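Side-chain contact in flower-specific defensin (Nicotiana alata, PDB 4AAZ), which acts as a plant defence peptide with antifungal activity against Fusarium oxysporum and Botrytis cinerea and retards the growth of Helicoverpa caterpillars: residues 6-11 / 25-30. Residues are numbered along the deposited sequence; the frame is centred on the assembly and turned at random. Where two conformers were deposited one is given.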
loop_
_atom_site.group_PDB
_atom_site.type_symbol
_atom_site.label_atom_id
_atom_site.label_comp_id
_atom_site.label_asym_id
_atom_site.label_seq_id
_atom_site.Cartn_x
_atom_site.Cartn_y
_atom_site.Cartn_z
ATOM N N GLU A 6 -5.923 1.843 -2.006
ATOM C CA GLU A 6 -5.737 0.656 -1.183
ATOM C C GLU A 6 -5.279 -0.513 -2.022
ATOM O O GLU A 6 -5.810 -0.769 -3.115
ATOM C CB GLU A 6 -7.004 0.305 -0.418
ATOM C CG GLU A 6 -6.799 -0.801 0.597
ATOM C CD GLU A 6 -7.918 -0.977 1.599
ATOM O OE1 GLU A 6 -9.009 -0.346 1.446
ATOM O OE2 GLU A 6 -7.730 -1.769 2.555
ATOM N N SER A 7 -4.290 -1.243 -1.544
ATOM C CA SER A 7 -3.846 -2.460 -2.201
ATOM C C SER A 7 -4.949 -3.459 -2.403
ATOM O O SER A 7 -5.723 -3.754 -1.486
ATOM C CB SER A 7 -2.750 -3.109 -1.347
ATOM O OG SER A 7 -2.364 -4.409 -1.834
ATOM N N ASN A 8 -4.997 -4.048 -3.599
ATOM C CA ASN A 8 -6.000 -5.077 -3.867
ATOM C C ASN A 8 -5.566 -6.485 -3.522
ATOM O O ASN A 8 -6.394 -7.376 -3.445
ATOM C CB ASN A 8 -6.415 -4.994 -5.322
ATOM C CG ASN A 8 -7.152 -3.698 -5.629
ATOM O OD1 ASN A 8 -8.053 -3.321 -4.896
ATOM N ND2 ASN A 8 -6.777 -3.011 -6.710
ATOM N N THR A 9 -4.267 -6.688 -3.354
ATOM C CA THR A 9 -3.707 -8.009 -3.100
ATOM C C THR A 9 -3.082 -8.218 -1.732
ATOM O O THR A 9 -2.759 -9.336 -1.371
ATOM C CB THR A 9 -2.654 -8.404 -4.177
ATOM O OG1 THR A 9 -1.414 -7.689 -3.998
ATOM C CG2 THR A 9 -3.189 -8.201 -5.560
ATOM N N PHE A 10 -2.851 -7.158 -0.968
ATOM C CA PHE A 10 -2.245 -7.335 0.357
ATOM C C PHE A 10 -3.239 -7.968 1.321
ATOM O O PHE A 10 -4.346 -7.454 1.475
ATOM C CB PHE A 10 -1.809 -5.983 0.927
ATOM C CG PHE A 10 -1.247 -6.048 2.311
ATOM C CD1 PHE A 10 0.065 -6.431 2.534
ATOM C CD2 PHE A 10 -2.021 -5.699 3.395
ATOM C CE1 PHE A 10 0.575 -6.485 3.807
ATOM C CE2 PHE A 10 -1.523 -5.742 4.658
ATOM C CZ PHE A 10 -0.217 -6.129 4.882
ATOM N N PRO A 11 -2.847 -9.035 2.022
ATOM C CA PRO A 11 -3.795 -9.678 2.945
ATOM C C PRO A 11 -3.737 -9.148 4.374
ATOM O O PRO A 11 -2.638 -9.005 4.930
ATOM C CB PRO A 11 -3.345 -11.157 2.964
ATOM C CG PRO A 11 -2.213 -11.258 2.018
ATOM C CD PRO A 11 -1.679 -9.868 1.764
ATOM N N ILE A 25 4.011 -2.787 -5.112
ATOM C CA ILE A 25 4.910 -2.826 -6.271
ATOM C C ILE A 25 4.467 -3.942 -7.228
ATOM O O ILE A 25 4.523 -3.784 -8.448
ATOM C CB ILE A 25 6.392 -2.915 -5.817
ATOM C CG1 ILE A 25 6.749 -1.602 -5.141
ATOM C CG2 ILE A 25 7.316 -3.171 -6.986
ATOM C CD1 ILE A 25 8.136 -1.558 -4.504
ATOM N N SER A 26 4.010 -5.073 -6.693
ATOM C CA SER A 26 3.473 -6.177 -7.497
ATOM C C SER A 26 2.297 -5.725 -8.337
ATOM O O SER A 26 2.041 -6.280 -9.404
ATOM C CB SER A 26 3.002 -7.347 -6.624
ATOM O OG SER A 26 4.066 -8.039 -6.006
ATOM N N GLU A 27 1.567 -4.713 -7.836
ATOM C CA GLU A 27 0.384 -4.160 -8.480
ATOM C C GLU A 27 0.701 -2.941 -9.349
ATOM O O GLU A 27 -0.190 -2.276 -9.829
ATOM C CB GLU A 27 -0.645 -3.770 -7.424
ATOM C CG GLU A 27 -1.234 -4.941 -6.680
ATOM C CD GLU A 27 -2.129 -4.537 -5.526
ATOM O OE1 GLU A 27 -3.034 -3.697 -5.711
ATOM O OE2 GLU A 27 -1.951 -5.072 -4.400
ATOM N N LYS A 28 1.992 -2.685 -9.554
ATOM C CA LYS A 28 2.475 -1.610 -10.431
ATOM C C LYS A 28 2.313 -0.216 -9.851
ATOM O O LYS A 28 2.289 0.770 -10.577
ATOM C CB LYS A 28 1.916 -1.723 -11.851
ATOM C CG LYS A 28 2.287 -3.027 -12.535
ATOM C CD LYS A 28 1.702 -3.113 -13.957
ATOM C CE LYS A 28 1.417 -4.554 -14.362
ATOM N NZ LYS A 28 0.309 -5.176 -13.543
ATOM N N PHE A 29 2.252 -0.127 -8.530
ATOM C CA PHE A 29 2.443 1.125 -7.841
ATOM C C PHE A 29 3.921 1.260 -7.522
ATOM O O PHE A 29 4.702 0.338 -7.727
ATOM C CB PHE A 29 1.586 1.164 -6.577
ATOM C CG PHE A 29 0.098 1.139 -6.833
ATOM C CD1 PHE A 29 -0.574 -0.070 -6.913
ATOM C CD2 PHE A 29 -0.616 2.322 -6.971
ATOM C CE1 PHE A 29 -1.917 -0.114 -7.137
ATOM C CE2 PHE A 29 -1.980 2.300 -7.190
ATOM C CZ PHE A 29 -2.636 1.081 -7.285
ATOM N N THR A 30 4.325 2.410 -6.999
ATOM C CA THR A 30 5.726 2.632 -6.716
ATOM C C THR A 30 6.071 2.481 -5.230
ATOM O O THR A 30 7.247 2.378 -4.890
ATOM C CB THR A 30 6.235 3.973 -7.260
ATOM O OG1 THR A 30 5.439 5.031 -6.754
ATOM C CG2 THR A 30 6.143 4.018 -8.779
HETATM O O HOH W 1 -4.236 -3.429 -8.098
#
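Glu27 crosses from the end of helix 17-26 to grip Ser7, Asn8 and Thr9, in the loop that follows strand 2-6. Just past the last helical turn, its backbone has already left helical geometry. With CG beside the backbone N (chi1 -67°) and the chain extended beyond it, the side chain carries its carboxylate across to the loop, a span that suits a glutamate.

The two carboxylate oxygens divide the work. OE1 accepts the backbone N-H of Asn8 on its syn side, slightly out of plane, with Asn8 N 2.9 Å from Glu27 OE1 in a nearly straight bond (167°). A water donates to the same OE1 and accepts from Asn8 ND2, so the Asn8 amide closes a small bridge beside the direct bond. OE2 takes three donors: Ser7 OG approaches on the syn side, slightly out of plane and 2.7 Å from Glu27 OE2; Thr9 OG1 reaches the anti side, tilted 33° from the carboxylate plane and also 2.7 Å from Glu27 OE2; and Thr9 N, 3.0 Å from Glu27 OE2, comes from above that plane. Serine suits its place because Ser7 OG donates to OE2 while accepting from Phe10 N at 2.9 Å, an ST motif that folds the loop locally; threonine, because its hydroxyl and backbone N-H reach the same oxygen.

Next along the chain, Lys28, at positive phi, is the C-prime residue of the Schellman motif ending the helix, and Phe29 sets its ring edge against Glu27 CB before strand 31-34 begins.

In the cysteine-stabilised alpha-beta fold of this plant defensin, the contact ties the loop leaving the first strand to the helix terminus. Four direct hydrogen bonds from hydroxyls and backbone amides, plus a water, would disperse the carboxylate charge without a basic partner among them, consistent with an ionised Glu27, and bonds to three successive residues would limit the loop's freedom.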